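Subtilisin-like protein (Prochloron didemni, PDB 3ZXY) is the subtilisin-like protease domain of PatA, probably a serine endopeptidase taking part in patellamide processing. Local coordinates at residues R75-P80 with A104-I109. The protein carries 1 engineered substitution. Sequence-based numbering, arbitrary orientation.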
ATOM      1  N   ARG A  75      -2.293  -1.513 -13.855  1.00 21.76           N
ATOM      2  CA  ARG A  75      -3.689  -1.949 -13.730  1.00 22.93           C
ATOM      3  C   ARG A  75      -4.100  -2.031 -12.270  1.00 21.34           C
ATOM      4  O   ARG A  75      -3.388  -2.624 -11.451  1.00 21.03           O
ATOM      5  CB  ARG A  75      -3.865  -3.309 -14.399  1.00 26.31           C
ATOM      6  CG  ARG A  75      -4.175  -3.233 -15.884  1.00 30.55           C
ATOM      7  CD  ARG A  75      -4.806  -4.538 -16.346  1.00 34.84           C
ATOM      8  NE  ARG A  75      -6.024  -4.839 -15.587  1.00 37.80           N
ATOM      9  CZ  ARG A  75      -6.506  -6.060 -15.344  1.00 40.85           C
ATOM     10  NH1 ARG A  75      -5.880  -7.153 -15.791  1.00 43.67           N
ATOM     11  NH2 ARG A  75      -7.620  -6.194 -14.639  1.00 41.50           N
ATOM     12  N   GLY A  76      -5.225  -1.395 -11.937  1.00 19.77           N
ATOM     13  CA  GLY A  76      -5.720  -1.355 -10.569  1.00 18.64           C
ATOM     14  C   GLY A  76      -6.849  -2.351 -10.370  1.00 19.10           C
ATOM     15  O   GLY A  76      -7.763  -2.451 -11.207  1.00 20.14           O
ATOM     16  N   LEU A  77      -6.765  -3.097  -9.271  1.00 18.09           N
ATOM     17  CA  LEU A  77      -7.809  -4.023  -8.849  1.00 18.67           C
ATOM     18  C   LEU A  77      -8.394  -3.476  -7.563  1.00 17.78           C
ATOM     19  O   LEU A  77      -7.717  -3.416  -6.512  1.00 17.07           O
ATOM     20  CB  LEU A  77      -7.269  -5.442  -8.655  1.00 19.38           C
ATOM     21  CG  LEU A  77      -6.559  -6.092  -9.841  1.00 20.58           C
ATOM     22  CD1 LEU A  77      -5.964  -7.422  -9.403  1.00 21.47           C
ATOM     23  CD2 LEU A  77      -7.513  -6.255 -11.026  1.00 22.38           C
ATOM     24  N   ILE A  78      -9.634  -3.009  -7.638  1.00 17.91           N
ATOM     25  CA  ILE A  78     -10.271  -2.415  -6.467  1.00 17.22           C
ATOM     26  C   ILE A  78     -11.095  -3.494  -5.766  1.00 17.50           C
ATOM     27  O   ILE A  78     -12.024  -4.047  -6.358  1.00 18.51           O
ATOM     28  CB  ILE A  78     -11.189  -1.230  -6.831  1.00 17.65           C
ATOM     29  CG1 ILE A  78     -10.456  -0.164  -7.665  1.00 17.90           C
ATOM     30  CG2 ILE A  78     -11.811  -0.644  -5.576  1.00 17.26           C
ATOM     31  CD1 ILE A  78      -9.102   0.242  -7.164  1.00 17.64           C
ATOM     32  N   VAL A  79     -10.750  -3.782  -4.510  1.00 16.97           N
ATOM     33  CA  VAL A  79     -11.375  -4.874  -3.757  1.00 17.80           C
ATOM     34  C   VAL A  79     -11.898  -4.284  -2.453  1.00 17.65           C
ATOM     35  O   VAL A  79     -11.204  -4.288  -1.425  1.00 16.52           O
ATOM     36  CB  VAL A  79     -10.381  -6.039  -3.491  1.00 18.15           C
ATOM     37  CG1 VAL A  79     -11.089  -7.224  -2.821  1.00 19.24           C
ATOM     38  CG2 VAL A  79      -9.725  -6.490  -4.795  1.00 18.82           C
ATOM     39  N   PRO A  80     -13.125  -3.736  -2.484  1.00 18.22           N
ATOM     40  CA  PRO A  80     -13.583  -3.066  -1.269  1.00 17.87           C
ATOM     41  C   PRO A  80     -13.870  -4.061  -0.140  1.00 18.82           C
ATOM     42  O   PRO A  80     -14.611  -5.045  -0.311  1.00 20.50           O
ATOM     43  CB  PRO A  80     -14.825  -2.288  -1.728  1.00 18.58           C
ATOM     44  CG  PRO A  80     -14.707  -2.210  -3.202  1.00 18.86           C
ATOM     45  CD  PRO A  80     -14.038  -3.492  -3.609  1.00 19.01           C
ATOM     46  N   ALA A 104      -7.180 -12.850  -8.657  1.00 22.34           N
ATOM     47  CA  ALA A 104      -7.312 -11.922  -9.779  1.00 22.53           C
ATOM     48  C   ALA A 104      -5.947 -11.519 -10.363  1.00 21.86           C
ATOM     49  O   ALA A 104      -5.881 -10.684 -11.273  1.00 22.79           O
ATOM     50  CB  ALA A 104      -8.076 -10.679  -9.349  1.00 22.03           C
ATOM     51  N   GLY A 105      -4.870 -12.122  -9.868  1.00 20.99           N
ATOM     52  CA  GLY A 105      -3.539 -11.887 -10.424  1.00 20.09           C
ATOM     53  C   GLY A 105      -2.805 -10.654  -9.932  1.00 18.61           C
ATOM     54  O   GLY A 105      -1.911 -10.146 -10.632  1.00 18.41           O
ATOM     55  N   ALA A 106      -3.134 -10.185  -8.730  1.00 17.56           N
ATOM     56  CA  ALA A 106      -2.418  -9.061  -8.141  1.00 16.30           C
ATOM     57  C   ALA A 106      -0.940  -9.398  -7.972  1.00 15.81           C
ATOM     58  O   ALA A 106      -0.600 -10.507  -7.570  1.00 16.47           O
ATOM     59  CB  ALA A 106      -3.007  -8.688  -6.776  1.00 15.95           C
ATOM     60  N   HIS A 107      -0.075  -8.427  -8.259  1.00 15.01           N
ATOM     61  CA  HIS A 107       1.346  -8.494  -7.886  1.00 14.41           C
ATOM     62  C   HIS A 107       1.589  -7.871  -6.531  1.00 13.26           C
ATOM     63  O   HIS A 107       2.472  -8.299  -5.789  1.00 13.10           O
ATOM     64  CB  HIS A 107       2.210  -7.753  -8.903  1.00 14.69           C
ATOM     65  CG  HIS A 107       2.218  -8.381 -10.248  1.00 15.90           C
ATOM     66  ND1 HIS A 107       1.430  -7.956 -11.249  1.00 16.51           N
ATOM     67  CD2 HIS A 107       2.970  -9.428 -10.752  1.00 16.68           C
ATOM     68  CE1 HIS A 107       1.638  -8.710 -12.331  1.00 17.76           C
ATOM     69  NE2 HIS A 107       2.590  -9.615 -12.037  1.00 17.81           N
ATOM     70  N   ILE A 108       0.827  -6.818  -6.228  1.00 12.76           N
ATOM     71  CA  ILE A 108       0.943  -6.043  -5.003  1.00 12.24           C
ATOM     72  C   ILE A 108      -0.462  -5.884  -4.450  1.00 12.08           C
ATOM     73  O   ILE A 108      -1.410  -5.668  -5.216  1.00 12.75           O
ATOM     74  CB  ILE A 108       1.550  -4.644  -5.268  1.00 12.13           C
ATOM     75  CG1 ILE A 108       3.004  -4.762  -5.703  1.00 12.70           C
ATOM     76  CG2 ILE A 108       1.436  -3.731  -4.037  1.00 11.42           C
ATOM     77  CD1 ILE A 108       3.472  -3.556  -6.490  1.00 13.58           C
ATOM     78  N   ILE A 109      -0.585  -6.042  -3.135  1.00 11.86           N
ATOM     79  CA  ILE A 109      -1.849  -5.840  -2.411  1.00 12.13           C
ATOM     80  C   ILE A 109      -1.591  -4.755  -1.368  1.00 11.68           C
ATOM     81  O   ILE A 109      -0.799  -4.940  -0.451  1.00 11.96           O
ATOM     82  CB  ILE A 109      -2.334  -7.150  -1.754  1.00 12.55           C
ATOM     83  CG1 ILE A 109      -2.627  -8.199  -2.827  1.00 13.78           C
ATOM     84  CG2 ILE A 109      -3.593  -6.909  -0.904  1.00 13.13           C
ATOM     85  CD1 ILE A 109      -3.009  -9.567  -2.281  1.00 14.63           C
TER
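Methyl CD1 of Leu77 lies over the faces of two successive peptide groups, Ala104-Gly105 and Gly105-Ala106, whose planes stand nearly perpendicular to each other, at about 84°. On the first it sits beyond the oxygen end, 3.8 Å from Ala104 O; on the second it is almost directly above the amide nitrogen, with CD1 4.0 Å from Ala106 N. At the margins of this corner stand two methyls, and Leu77 CD1 meets Ala104 CB at 3.9 Å and Ala106 CB at 4.2 Å. CD1 alone makes these contacts because CG is anti to the carbonyl carbon and CD1 in turn continues the chain away from CA (chi2 174°), putting this methyl at the far end of the side chain. No hydrogen bond joins the segments, and contact with the peptide groups is van der Waals in kind. The corner is formed where helix 91-103 ends in a Schellman motif, Gly105 taking positive phi (83°) and turning the chain toward strand 108-111. In the parallel sheet of this subtilase domain, strands 75-80 and 108-111 flank strand 11-16, so the contact closes a beta-alpha-beta crossover that passes over the strand between them. That strand contributes Ala13, which touches Leu77, while the side chain of Arg11 donates from NE to Gly105 O and its backbone N bonds to His107 ND1. Ala106 also packs on Ala101 of the helix, and Ala104 on Leu34. The side chain of Asp16, the predicted charge-relay aspartate at the end of strand 11-16, is about 11 Å from that of Leu77.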